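Local coordinates for extracellular ligand-binding receptor (Desulfohalobium retbaense DSM 5692, PDB 5ERE), which probably acts as the extracellular solute-binding and sensing part of a signalling receptor, and binds ketoleucine, cytosine and calcium, at residues P9-F14 / F40-A45; V154-E159 / A172-R177; M327-T332 / Y555-T560; A338-M343 / D460-I465. All coordinates share one frame; numbering follows the deposited sequence.

Overall arrangement
Contacts 1 and 2 belong to the periplasmic binding protein part of the chain, and contacts 3 and 4 to the tandem PAS sensor part. Contact 1 lies at the end of the sheet of one lobe, and contact 2 packs a helix on the sheet of the other, their centres about 30 Å apart. Contact 1 includes Phe14 of the ketoleucine pocket; contact 2 lies away from the bound ligands and the calcium. Contacts 3 and 4 share helix 324-357, with centres about 14 Å apart, and touch where Tyr555 packs on Phe340 and Phe462. In contact 4 the side chain of Phe461 is about 13 Å from the bound cytosine. The centres of contacts 1 and 4 are about 50 Å apart.

Contact 1: P9-F14 / F40-A45; sequences PFSSAF and FKDGGA
Pro9 to Ser12 run beside Asp42 to Ala45, and the CA atoms of Ser11 and Gly44 come within 4.4 Å. Asp42, at the end of strand 37-42, carries the contact. Its CG stands anti to the backbone N (chi1 -173°), which carries the carboxylate toward the loop of Ser11. Asp42 OD1 accepts from Ser11 N at 3.0 Å, on the syn side and only 15° out of the carboxylate plane. The same OD1 takes Gly44 N at 3.0 Å from above that plane, which makes an Asx turn. Asp42 OD2 meets Ser11 OG at 2.5 Å, a very short hydrogen bond. An alanine in place of Asp42 would probably leave Ser11 N, Ser11 OG and Gly44 N without this acceptor and set the loop free to shift.

The Phe10 ring turns its edge to Phe40 CB, 4.3 Å from CE2 of Phe10. Ser12 CB rests 3.4 Å from Gly44 O. Ser12 OG bonds Pro9 O and accepts from Phe14 N in an ST turn, just before helix 15-32. Segment 9-14 follows strand 3-8 of the periplasmic binding protein fold, and segment 40-45 takes in the end of the neighbouring parallel strand 37-42. Phe14 lines the ketoleucine pocket. Two backbone N-H groups and a hydroxyl thus grip one carboxylate. They fix its rotation and would be expected to stabilise its negative charge.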
loop_
_atom_site.group_PDB
_atom_site.type_symbol
_atom_site.label_atom_id
_atom_site.label_comp_id
_atom_site.label_asym_id
_atom_site.label_seq_id
_atom_site.Cartn_x
_atom_site.Cartn_y
_atom_site.Cartn_z
ATOM N N PRO A 9 7.801 16.461 -21.794
ATOM C CA PRO A 9 8.860 17.392 -21.394
ATOM C C PRO A 9 10.149 17.160 -22.184
ATOM O O PRO A 9 11.158 16.779 -21.594
ATOM C CB PRO A 9 9.027 17.080 -19.906
ATOM C CG PRO A 9 8.660 15.587 -19.812
ATOM C CD PRO A 9 7.588 15.398 -20.796
ATOM N N PHE A 10 10.105 17.385 -23.498
ATOM C CA PHE A 10 11.234 17.085 -24.360
ATOM C C PHE A 10 12.494 17.945 -23.984
ATOM O O PHE A 10 13.597 17.438 -23.931
ATOM C CB PHE A 10 10.891 17.342 -25.814
ATOM C CG PHE A 10 9.903 16.356 -26.402
ATOM C CD1 PHE A 10 10.225 15.005 -26.517
ATOM C CD2 PHE A 10 8.674 16.786 -26.829
ATOM C CE1 PHE A 10 9.327 14.093 -27.052
ATOM C CE2 PHE A 10 7.761 15.871 -27.396
ATOM C CZ PHE A 10 8.087 14.536 -27.496
ATOM N N SER A 11 12.271 19.230 -23.736
ATOM C CA SER A 11 13.319 20.201 -23.409
ATOM C C SER A 11 13.421 20.346 -21.902
ATOM O O SER A 11 12.877 21.277 -21.319
ATOM C CB SER A 11 13.005 21.551 -24.044
ATOM O OG SER A 11 13.006 21.470 -25.449
ATOM N N SER A 12 14.130 19.404 -21.293
ATOM C CA SER A 12 14.171 19.251 -19.854
ATOM C C SER A 12 15.116 18.108 -19.490
ATOM O O SER A 12 15.622 17.396 -20.377
ATOM C CB SER A 12 12.768 18.994 -19.285
ATOM O OG SER A 12 12.485 17.610 -19.164
ATOM N N ALA A 13 15.361 17.956 -18.184
ATOM C CA ALA A 13 16.126 16.816 -17.651
ATOM C C ALA A 13 15.456 15.435 -17.947
ATOM O O ALA A 13 16.091 14.373 -17.842
ATOM C CB ALA A 13 16.303 16.992 -16.178
ATOM N N PHE A 14 14.169 15.459 -18.273
ATOM C CA PHE A 14 13.404 14.211 -18.463
ATOM C C PHE A 14 13.125 13.932 -19.940
ATOM O O PHE A 14 12.147 13.254 -20.312
ATOM C CB PHE A 14 12.141 14.296 -17.603
ATOM C CG PHE A 14 12.447 14.782 -16.201
ATOM C CD1 PHE A 14 13.194 13.985 -15.352
ATOM C CD2 PHE A 14 12.029 16.040 -15.756
ATOM C CE1 PHE A 14 13.522 14.420 -14.057
ATOM C CE2 PHE A 14 12.362 16.496 -14.450
ATOM C CZ PHE A 14 13.097 15.678 -13.610
ATOM N N PHE A 40 2.278 16.310 -31.066
ATOM C CA PHE A 40 3.149 16.385 -29.911
ATOM C C PHE A 40 3.508 17.838 -29.684
ATOM O O PHE A 40 3.705 18.584 -30.648
ATOM C CB PHE A 40 4.409 15.569 -30.115
ATOM C CG PHE A 40 4.182 14.096 -30.116
ATOM C CD1 PHE A 40 3.997 13.420 -28.921
ATOM C CD2 PHE A 40 4.159 13.392 -31.311
ATOM C CE1 PHE A 40 3.787 12.071 -28.915
ATOM C CE2 PHE A 40 3.976 12.024 -31.317
ATOM C CZ PHE A 40 3.783 11.358 -30.122
ATOM N N LYS A 41 3.537 18.238 -28.421
ATOM C CA LYS A 41 4.049 19.552 -28.052
ATOM C C LYS A 41 5.105 19.395 -26.946
ATOM O O LYS A 41 5.110 18.412 -26.180
ATOM C CB LYS A 41 2.922 20.483 -27.591
ATOM C CG LYS A 41 1.818 20.748 -28.645
ATOM C CD LYS A 41 2.345 21.560 -29.816
ATOM C CE LYS A 41 1.238 21.831 -30.830
ATOM N NZ LYS A 41 1.795 22.194 -32.159
ATOM N N ASP A 42 5.990 20.383 -26.874
ATOM C CA ASP A 42 7.134 20.344 -25.966
ATOM C C ASP A 42 6.734 21.139 -24.722
ATOM O O ASP A 42 6.545 22.353 -24.767
ATOM C CB ASP A 42 8.373 20.907 -26.667
ATOM C CG ASP A 42 9.661 20.746 -25.831
ATOM O OD1 ASP A 42 9.594 20.295 -24.673
ATOM O OD2 ASP A 42 10.734 21.022 -26.376
ATOM N N GLY A 43 6.527 20.435 -23.620
ATOM C CA GLY A 43 6.180 21.097 -22.377
ATOM C C GLY A 43 7.368 21.787 -21.700
ATOM O O GLY A 43 7.180 22.582 -20.786
ATOM N N GLY A 44 8.591 21.500 -22.152
ATOM C CA GLY A 44 9.765 22.147 -21.576
ATOM C C GLY A 44 10.087 21.712 -20.154
ATOM O O GLY A 44 9.797 20.576 -19.755
ATOM N N ALA A 45 10.667 22.629 -19.378
ATOM C CA ALA A 45 11.297 22.283 -18.113
ATOM C C ALA A 45 10.506 22.783 -16.906
ATOM O O ALA A 45 10.699 22.287 -15.800
ATOM C CB ALA A 45 12.732 22.836 -18.072
#

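Contact 2: V154-E159 / A172-R177; sequences VVAAQE and ATIKAR
Val155 and the aliphatic part of Arg177 make the first apolar patch, sliding past each other in opposite directions. Val155 CG2 lies between its own backbone N and carbonyl carbon, and meets Arg177 CB at 3.7 Å. Ala156 CB adds a looser touch, 4.2 Å from Arg177 CG. Ile174 belongs to a second apolar patch. Its CG1 lies 4.0 Å from CG of Gln158, and these two side chains also run past each other in opposite senses.

The segments belong to a beta-alpha-beta crossover of the periplasmic binding protein fold. Strand 154-160 leads into helix 168-175, and the chain then returns as strand 181-185. Both strands pair in parallel with strand 129-134, which lies between them. Ile174 packs on Ala130 and Leu132 of that middle strand, so it faces the sheet.

The polar groups approach without a clear hydrogen bond between the segments. Gln158 bends at chi2 (-64°), which swings its CD back from an extended course. The Gln158 and Thr173 side chains cross at about a right angle, with Gln158 NE2 4.0 Å from Thr173 CG2. The Thr173 hydroxyl is bonded to Ala169 O in its own helix. An alanine at Gln158 would probably open a gap beside Ile174 and Thr173, because the CG and amide that lie against them would be gone. Val155 O sits at the edge of the Arg177 guanidinium, near its plane. Arg177 CD is 3.4 Å from that oxygen, and Thr173 O lies over one guanidinium face, offset toward its rim.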
loop_
_atom_site.group_PDB
_atom_site.type_symbol
_atom_site.label_atom_id
_atom_site.label_comp_id
_atom_site.label_asym_id
_atom_site.label_seq_id
_atom_site.Cartn_x
_atom_site.Cartn_y
_atom_site.Cartn_z
ATOM N N VAL A 154 13.415 11.959 9.913
ATOM C CA VAL A 154 13.835 12.770 8.774
ATOM C C VAL A 154 14.780 13.876 9.257
ATOM O O VAL A 154 14.353 14.816 9.930
ATOM C CB VAL A 154 12.618 13.374 8.019
ATOM C CG1 VAL A 154 13.064 14.441 7.032
ATOM C CG2 VAL A 154 11.820 12.266 7.268
ATOM N N VAL A 155 16.058 13.749 8.899
ATOM C CA VAL A 155 17.117 14.618 9.433
ATOM C C VAL A 155 17.596 15.680 8.429
ATOM O O VAL A 155 18.444 16.518 8.748
ATOM C CB VAL A 155 18.335 13.769 9.901
ATOM C CG1 VAL A 155 17.887 12.714 10.896
ATOM C CG2 VAL A 155 19.081 13.106 8.724
ATOM N N ALA A 156 17.037 15.656 7.222
ATOM C CA ALA A 156 17.452 16.555 6.152
ATOM C C ALA A 156 16.507 16.438 4.952
ATOM O O ALA A 156 16.134 15.333 4.576
ATOM C CB ALA A 156 18.874 16.250 5.725
ATOM N N ALA A 157 16.142 17.578 4.370
ATOM C CA ALA A 157 15.232 17.633 3.228
ATOM C C ALA A 157 15.749 18.659 2.220
ATOM O O ALA A 157 15.464 19.850 2.339
ATOM C CB ALA A 157 13.824 17.989 3.681
ATOM N N GLN A 158 16.517 18.177 1.244
ATOM C CA GLN A 158 17.207 19.027 0.282
ATOM C C GLN A 158 16.568 18.912 -1.106
ATOM O O GLN A 158 16.129 17.838 -1.499
ATOM C CB GLN A 158 18.687 18.646 0.204
ATOM C CG GLN A 158 19.491 18.917 1.484
ATOM C CD GLN A 158 19.569 20.408 1.814
ATOM O OE1 GLN A 158 20.294 21.158 1.159
ATOM N NE2 GLN A 158 18.796 20.843 2.810
ATOM N N GLU A 159 16.526 20.023 -1.836
ATOM C CA GLU A 159 16.005 20.049 -3.196
ATOM C C GLU A 159 17.122 20.274 -4.214
ATOM O O GLU A 159 18.218 20.712 -3.856
ATOM C CB GLU A 159 14.944 21.137 -3.325
ATOM C CG GLU A 159 13.704 20.880 -2.460
ATOM C CD GLU A 159 12.707 22.032 -2.469
ATOM O OE1 GLU A 159 13.075 23.148 -2.913
ATOM O OE2 GLU A 159 11.561 21.817 -2.011
ATOM N N ALA A 172 26.539 18.002 0.967
ATOM C CA ALA A 172 27.388 18.349 2.124
ATOM C C ALA A 172 26.520 18.434 3.370
ATOM O O ALA A 172 26.799 17.777 4.373
ATOM C CB ALA A 172 28.141 19.664 1.893
ATOM N N THR A 173 25.449 19.222 3.281
ATOM C CA THR A 173 24.416 19.249 4.308
ATOM C C THR A 173 24.033 17.843 4.730
ATOM O O THR A 173 23.879 17.555 5.911
ATOM C CB THR A 173 23.147 19.945 3.811
ATOM O OG1 THR A 173 23.481 21.207 3.234
ATOM C CG2 THR A 173 22.146 20.145 4.940
ATOM N N ILE A 174 23.878 16.969 3.746
ATOM C CA ILE A 174 23.333 15.649 3.993
ATOM C C ILE A 174 24.323 14.739 4.710
ATOM O O ILE A 174 23.954 14.018 5.643
ATOM C CB ILE A 174 22.896 14.984 2.669
ATOM C CG1 ILE A 174 21.531 15.531 2.244
ATOM C CG2 ILE A 174 22.851 13.448 2.820
ATOM C CD1 ILE A 174 21.184 15.245 0.782
ATOM N N LYS A 175 25.558 14.727 4.231
ATOM C CA LYS A 175 26.588 13.904 4.847
ATOM C C LYS A 175 26.735 14.294 6.309
ATOM O O LYS A 175 26.891 13.438 7.172
ATOM C CB LYS A 175 27.921 14.048 4.122
ATOM C CG LYS A 175 29.081 13.412 4.865
ATOM C CD LYS A 175 30.304 13.297 3.981
ATOM C CE LYS A 175 31.590 13.418 4.777
ATOM N NZ LYS A 175 32.789 13.413 3.899
ATOM N N ALA A 176 26.607 15.589 6.576
ATOM C CA ALA A 176 26.790 16.120 7.923
ATOM C C ALA A 176 25.648 15.737 8.860
ATOM O O ALA A 176 25.639 16.156 10.017
ATOM C CB ALA A 176 26.935 17.637 7.876
ATOM N N ARG A 177 24.687 14.950 8.377
ATOM C CA ARG A 177 23.635 14.471 9.270
ATOM C C ARG A 177 23.691 12.968 9.420
ATOM O O ARG A 177 22.803 12.377 10.046
ATOM C CB ARG A 177 22.264 14.897 8.783
ATOM C CG ARG A 177 22.165 16.347 8.389
ATOM C CD ARG A 177 21.639 17.215 9.504
ATOM N NE ARG A 177 21.280 18.527 8.959
ATOM C CZ ARG A 177 21.972 19.653 9.128
ATOM N NH1 ARG A 177 23.078 19.682 9.868
ATOM N NH2 ARG A 177 21.537 20.772 8.560
#

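Contact 3: M327-T332 / Y555-T560; sequences MLLTQT and YRLALT
Leu329 and Leu557 slide past each other in opposite directions and form the middle of this contact. Leu329 CG is anti to its backbone N (chi1 -178°), pointing the side chain to the strand; its CD1 does the touching. This methyl reaches Leu557 CG at 3.7 Å. It also rests on the strand backbone, 3.5 Å from Leu557 O. On its other flank it meets Leu559 CB at 4.1 Å.

Leu559 answers from the strand. Its CD1 methyl reaches the helix backbone, 3.8 Å from Leu329 N. The same methyl touches Leu328 CB at 3.9 Å. Leu557 and Leu559 both point to the helix, while Ala558 between them points away.

Thr332 and Leu557 cross obliquely, and CG2 of Thr332 comes 4.1 Å from CD2 of Leu557. The hydroxyl of Thr332 serves its own helix instead: OG1 donates to Leu328 O at 2.8 Å. Thr332 N reaches the same oxygen from the opposite face of the carbonyl plane.

The two segments run nearly antiparallel, at 153°. Helix 324-357 packs on an antiparallel sheet whose central strand is 553-561, in keeping with a tandem PAS sensor. Leu329 also packs on Leu544 and Thr546 of the next strand, and Thr332 and Leu557 on Ile466 of helix 461-470.

No hydrogen bond joins the two segments. The touching residues are all buried, and methyl groups of branched side chains pack against each other and against backbone. The one hydroxyl among these side chains is satisfied within the helix, so burying it need not cost a hydrogen bond.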
loop_
_atom_site.group_PDB
_atom_site.type_symbol
_atom_site.label_atom_id
_atom_site.label_comp_id
_atom_site.label_asym_id
_atom_site.label_seq_id
_atom_site.Cartn_x
_atom_site.Cartn_y
_atom_site.Cartn_z
HETATM N N MSE A 327 9.449 -9.719 4.986
HETATM C CA MSE A 327 9.227 -8.475 5.731
HETATM C C MSE A 327 7.733 -8.196 6.038
HETATM O O MSE A 327 7.319 -7.893 7.165
HETATM C CB MSE A 327 9.764 -7.322 4.916
HETATM C CG MSE A 327 9.702 -5.993 5.652
HETATM SE SE MSE A 327 9.994 -4.505 4.460
HETATM C CE MSE A 327 8.358 -4.651 3.399
ATOM N N LEU A 328 6.911 -8.273 5.008
ATOM C CA LEU A 328 5.497 -7.957 5.206
ATOM C C LEU A 328 4.880 -8.976 6.171
ATOM O O LEU A 328 4.132 -8.612 7.060
ATOM C CB LEU A 328 4.745 -7.941 3.858
ATOM C CG LEU A 328 4.983 -6.708 2.975
ATOM C CD1 LEU A 328 4.331 -6.895 1.573
ATOM C CD2 LEU A 328 4.410 -5.459 3.631
ATOM N N LEU A 329 5.240 -10.248 6.053
ATOM C CA LEU A 329 4.694 -11.234 6.980
ATOM C C LEU A 329 5.122 -10.943 8.412
ATOM O O LEU A 329 4.298 -10.923 9.332
ATOM C CB LEU A 329 5.142 -12.639 6.587
ATOM C CG LEU A 329 4.600 -13.766 7.462
ATOM C CD1 LEU A 329 3.032 -13.839 7.465
ATOM C CD2 LEU A 329 5.184 -15.035 6.963
ATOM N N THR A 330 6.413 -10.696 8.601
ATOM C CA THR A 330 6.926 -10.403 9.935
ATOM C C THR A 330 6.297 -9.173 10.533
ATOM O O THR A 330 5.879 -9.196 11.686
ATOM C CB THR A 330 8.469 -10.219 9.925
ATOM O OG1 THR A 330 9.070 -11.409 9.406
ATOM C CG2 THR A 330 8.968 -9.969 11.327
ATOM N N GLN A 331 6.207 -8.109 9.746
ATOM C CA GLN A 331 5.590 -6.874 10.231
ATOM C C GLN A 331 4.137 -7.091 10.656
ATOM O O GLN A 331 3.647 -6.477 11.596
ATOM C CB GLN A 331 5.666 -5.792 9.161
ATOM C CG GLN A 331 7.094 -5.243 8.983
ATOM C CD GLN A 331 7.217 -4.248 7.843
ATOM O OE1 GLN A 331 6.303 -4.091 7.022
ATOM N NE2 GLN A 331 8.357 -3.562 7.789
ATOM N N THR A 332 3.455 -7.990 9.969
ATOM C CA THR A 332 2.062 -8.283 10.304
ATOM C C THR A 332 1.999 -9.139 11.562
ATOM O O THR A 332 1.198 -8.849 12.458
ATOM C CB THR A 332 1.341 -9.015 9.141
ATOM O OG1 THR A 332 1.499 -8.256 7.947
ATOM C CG2 THR A 332 -0.181 -9.236 9.407
ATOM N N TYR A 555 -2.308 -19.468 16.020
ATOM C CA TYR A 555 -2.864 -19.405 14.675
ATOM C C TYR A 555 -1.747 -19.268 13.692
ATOM O O TYR A 555 -0.743 -18.573 13.960
ATOM C CB TYR A 555 -3.819 -18.202 14.512
ATOM C CG TYR A 555 -4.777 -18.072 15.634
ATOM C CD1 TYR A 555 -5.852 -18.929 15.765
ATOM C CD2 TYR A 555 -4.592 -17.101 16.595
ATOM C CE1 TYR A 555 -6.725 -18.803 16.827
ATOM C CE2 TYR A 555 -5.438 -16.977 17.632
ATOM C CZ TYR A 555 -6.505 -17.822 17.755
ATOM O OH TYR A 555 -7.343 -17.656 18.835
ATOM N N ARG A 556 -1.941 -19.876 12.531
ATOM C CA ARG A 556 -0.991 -19.737 11.457
ATOM C C ARG A 556 -1.347 -18.547 10.603
ATOM O O ARG A 556 -2.509 -18.364 10.229
ATOM C CB ARG A 556 -0.931 -21.005 10.595
ATOM C CG ARG A 556 -0.797 -22.275 11.379
ATOM C CD ARG A 556 0.635 -22.511 11.915
ATOM N NE ARG A 556 0.737 -23.821 12.557
ATOM C CZ ARG A 556 1.019 -24.049 13.842
ATOM N NH1 ARG A 556 1.270 -23.055 14.679
ATOM N NH2 ARG A 556 1.073 -25.297 14.297
ATOM N N LEU A 557 -0.311 -17.758 10.307
ATOM C CA LEU A 557 -0.369 -16.530 9.553
ATOM C C LEU A 557 0.448 -16.759 8.318
ATOM O O LEU A 557 1.670 -16.952 8.401
ATOM C CB LEU A 557 0.183 -15.351 10.380
ATOM C CG LEU A 557 0.098 -13.947 9.781
ATOM C CD1 LEU A 557 -1.353 -13.422 9.835
ATOM C CD2 LEU A 557 1.050 -13.009 10.542
ATOM N N ALA A 558 -0.225 -16.779 7.168
ATOM C CA ALA A 558 0.422 -17.138 5.908
ATOM C C ALA A 558 0.312 -16.010 4.917
ATOM O O ALA A 558 -0.735 -15.349 4.800
ATOM C CB ALA A 558 -0.184 -18.373 5.341
ATOM N N LEU A 559 1.396 -15.827 4.186
ATOM C CA LEU A 559 1.492 -14.872 3.096
ATOM C C LEU A 559 1.787 -15.603 1.811
ATOM O O LEU A 559 2.729 -16.389 1.766
ATOM C CB LEU A 559 2.589 -13.844 3.369
ATOM C CG LEU A 559 2.729 -12.740 2.315
ATOM C CD1 LEU A 559 3.359 -11.521 3.004
ATOM C CD2 LEU A 559 3.559 -13.139 1.096
ATOM N N THR A 560 0.997 -15.319 0.771
ATOM C CA THR A 560 1.222 -15.844 -0.558
ATOM C C THR A 560 1.445 -14.756 -1.607
ATOM O O THR A 560 0.935 -13.644 -1.512
ATOM C CB THR A 560 0.034 -16.719 -1.038
ATOM O OG1 THR A 560 -1.172 -15.956 -0.960
ATOM C CG2 THR A 560 -0.117 -17.955 -0.184
#

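Contact 4: A338-M343 / D460-I465; sequences AIFKDM and DFFGSI. With ACY (acetic acid), chain D.
Ile339 and Ile465 each keep CD1 anti along the chain, or close to it (chi2 169° in Ile339), and the two side chains meet tip to tip. The two CD1 atoms are 3.3 Å apart, tighter than usual van der Waals contact, so the exact fit there is doubtful. In Phe461 the CG is anti to the backbone N (chi1 171°), and the ring is sent toward helix 324-357. CG2 of Ile339 lies at the edge of that ring, 4.0 Å from Phe461 CE1.

Phe340 and Phe461 pair obliquely, with ring planes at 44°. Phe340 CZ approaches Phe461 CE2 at 3.7 Å. Phe462 CZ lies at the edge of the Phe340 ring, 4.3 Å from Phe340 CZ. Within the second segment, Phe461 CD2 sits over the centre of the Phe462 ring, and Ile465 CD1 lies over one face of Phe461, offset toward the rim. The three rings thus lie in contact with one another.

An acetic acid molecule, probably from the crystallisation liquor, sits at the start of helix 461-470. Phe462 N donates to OXT of this molecule at 2.9 Å. Gly463 N donates to its other oxygen, O, at 2.9 Å. The start of the helix would be expected to favour its ionised form.

The short helix axes stay 13.2 Å apart, so long side chains span the space between them. Tyr377 packs against Ile339 and Ile465 from a loop. Phe340 and Phe462 both touch Ile548 of strand 541-550, Tyr555 meets both rings from strand 553-561, and Phe462 reaches Ile436 of strand 434-443.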
loop_
_atom_site.group_PDB
_atom_site.type_symbol
_atom_site.label_atom_id
_atom_site.label_comp_id
_atom_site.label_asym_id
_atom_site.label_seq_id
_atom_site.Cartn_x
_atom_site.Cartn_y
_atom_site.Cartn_z
ATOM N N ALA A 338 1.716 -7.754 19.237
ATOM C CA ALA A 338 1.659 -6.609 20.131
ATOM C C ALA A 338 0.205 -6.246 20.498
ATOM O O ALA A 338 -0.101 -5.811 21.616
ATOM C CB ALA A 338 2.346 -5.437 19.499
ATOM N N ILE A 339 -0.713 -6.420 19.566
ATOM C CA ILE A 339 -2.110 -6.233 19.934
ATOM C C ILE A 339 -2.534 -7.251 20.984
ATOM O O ILE A 339 -3.106 -6.886 22.014
ATOM C CB ILE A 339 -3.024 -6.315 18.689
ATOM C CG1 ILE A 339 -2.755 -5.079 17.845
ATOM C CG2 ILE A 339 -4.462 -6.378 19.098
ATOM C CD1 ILE A 339 -3.378 -5.144 16.439
ATOM N N PHE A 340 -2.253 -8.527 20.744
ATOM C CA PHE A 340 -2.555 -9.567 21.720
ATOM C C PHE A 340 -1.871 -9.321 23.084
ATOM O O PHE A 340 -2.459 -9.574 24.131
ATOM C CB PHE A 340 -2.114 -10.940 21.195
ATOM C CG PHE A 340 -3.098 -11.606 20.238
ATOM C CD1 PHE A 340 -4.456 -11.702 20.529
ATOM C CD2 PHE A 340 -2.634 -12.174 19.050
ATOM C CE1 PHE A 340 -5.345 -12.355 19.624
ATOM C CE2 PHE A 340 -3.502 -12.798 18.162
ATOM C CZ PHE A 340 -4.869 -12.873 18.461
ATOM N N LYS A 341 -0.614 -8.880 23.064
ATOM C CA LYS A 341 0.120 -8.656 24.305
ATOM C C LYS A 341 -0.554 -7.540 25.089
ATOM O O LYS A 341 -0.665 -7.625 26.311
ATOM C CB LYS A 341 1.587 -8.317 24.034
ATOM N N ASP A 342 -1.064 -6.535 24.369
ATOM C CA ASP A 342 -1.739 -5.402 24.986
ATOM C C ASP A 342 -3.019 -5.861 25.628
ATOM O O ASP A 342 -3.308 -5.533 26.787
ATOM C CB ASP A 342 -2.041 -4.293 23.970
ATOM C CG ASP A 342 -0.803 -3.536 23.541
ATOM O OD1 ASP A 342 0.153 -3.464 24.334
ATOM O OD2 ASP A 342 -0.776 -3.009 22.412
HETATM N N MSE A 343 -3.791 -6.636 24.885
HETATM C CA MSE A 343 -5.018 -7.181 25.430
HETATM C C MSE A 343 -4.770 -8.020 26.643
HETATM O O MSE A 343 -5.419 -7.856 27.676
HETATM C CB MSE A 343 -5.758 -8.053 24.403
HETATM C CG MSE A 343 -6.538 -7.318 23.376
HETATM SE SE MSE A 343 -7.132 -8.612 21.978
HETATM C CE MSE A 343 -7.683 -9.823 23.120
ATOM N N ASP A 460 -14.377 -8.671 12.667
ATOM C CA ASP A 460 -13.397 -8.461 11.604
ATOM C C ASP A 460 -12.002 -8.162 12.169
ATOM O O ASP A 460 -11.249 -7.391 11.584
ATOM C CB ASP A 460 -13.818 -7.318 10.692
ATOM C CG ASP A 460 -13.831 -5.990 11.409
ATOM O OD1 ASP A 460 -13.928 -6.024 12.661
ATOM O OD2 ASP A 460 -13.698 -4.937 10.732
ATOM N N PHE A 461 -11.688 -8.773 13.308
ATOM C CA PHE A 461 -10.431 -8.535 14.021
ATOM C C PHE A 461 -9.211 -8.720 13.093
ATOM O O PHE A 461 -8.413 -7.810 12.865
ATOM C CB PHE A 461 -10.348 -9.487 15.241
ATOM C CG PHE A 461 -9.001 -9.480 15.931
ATOM C CD1 PHE A 461 -8.631 -8.411 16.770
ATOM C CD2 PHE A 461 -8.120 -10.511 15.751
ATOM C CE1 PHE A 461 -7.402 -8.394 17.386
ATOM C CE2 PHE A 461 -6.872 -10.494 16.376
ATOM C CZ PHE A 461 -6.519 -9.451 17.186
ATOM N N PHE A 462 -9.046 -9.910 12.546
ATOM C CA PHE A 462 -7.876 -10.138 11.735
ATOM C C PHE A 462 -7.867 -9.311 10.468
ATOM O O PHE A 462 -6.863 -8.700 10.141
ATOM C CB PHE A 462 -7.759 -11.619 11.392
ATOM C CG PHE A 462 -7.286 -12.470 12.527
ATOM C CD1 PHE A 462 -6.005 -12.327 13.030
ATOM C CD2 PHE A 462 -8.117 -13.430 13.085
ATOM C CE1 PHE A 462 -5.561 -13.114 14.079
ATOM C CE2 PHE A 462 -7.691 -14.217 14.136
ATOM C CZ PHE A 462 -6.403 -14.060 14.630
ATOM N N GLY A 463 -8.984 -9.299 9.748
ATOM C CA GLY A 463 -9.107 -8.525 8.529
ATOM C C GLY A 463 -8.772 -7.059 8.694
ATOM O O GLY A 463 -8.102 -6.475 7.847
ATOM N N SER A 464 -9.252 -6.450 9.776
ATOM C CA SER A 464 -9.033 -5.037 9.979
ATOM C C SER A 464 -7.516 -4.762 10.127
ATOM O O SER A 464 -7.008 -3.743 9.673
ATOM C CB SER A 464 -9.808 -4.547 11.204
ATOM O OG SER A 464 -9.324 -5.085 12.436
ATOM N N ILE A 465 -6.790 -5.709 10.681
ATOM C CA ILE A 465 -5.342 -5.509 10.870
ATOM C C ILE A 465 -4.621 -5.874 9.573
ATOM O O ILE A 465 -3.857 -5.083 9.017
ATOM C CB ILE A 465 -4.861 -6.317 12.076
ATOM C CG1 ILE A 465 -5.435 -5.683 13.342
ATOM C CG2 ILE A 465 -3.294 -6.387 12.148
ATOM C CD1 ILE A 465 -5.650 -6.617 14.491
HETATM C C ACY D . -11.634 -11.830 11.151
HETATM O O ACY D . -11.346 -10.892 10.346
HETATM O OXT ACY D . -11.161 -11.942 12.305
HETATM C CH3 ACY D . -12.614 -12.906 10.717
#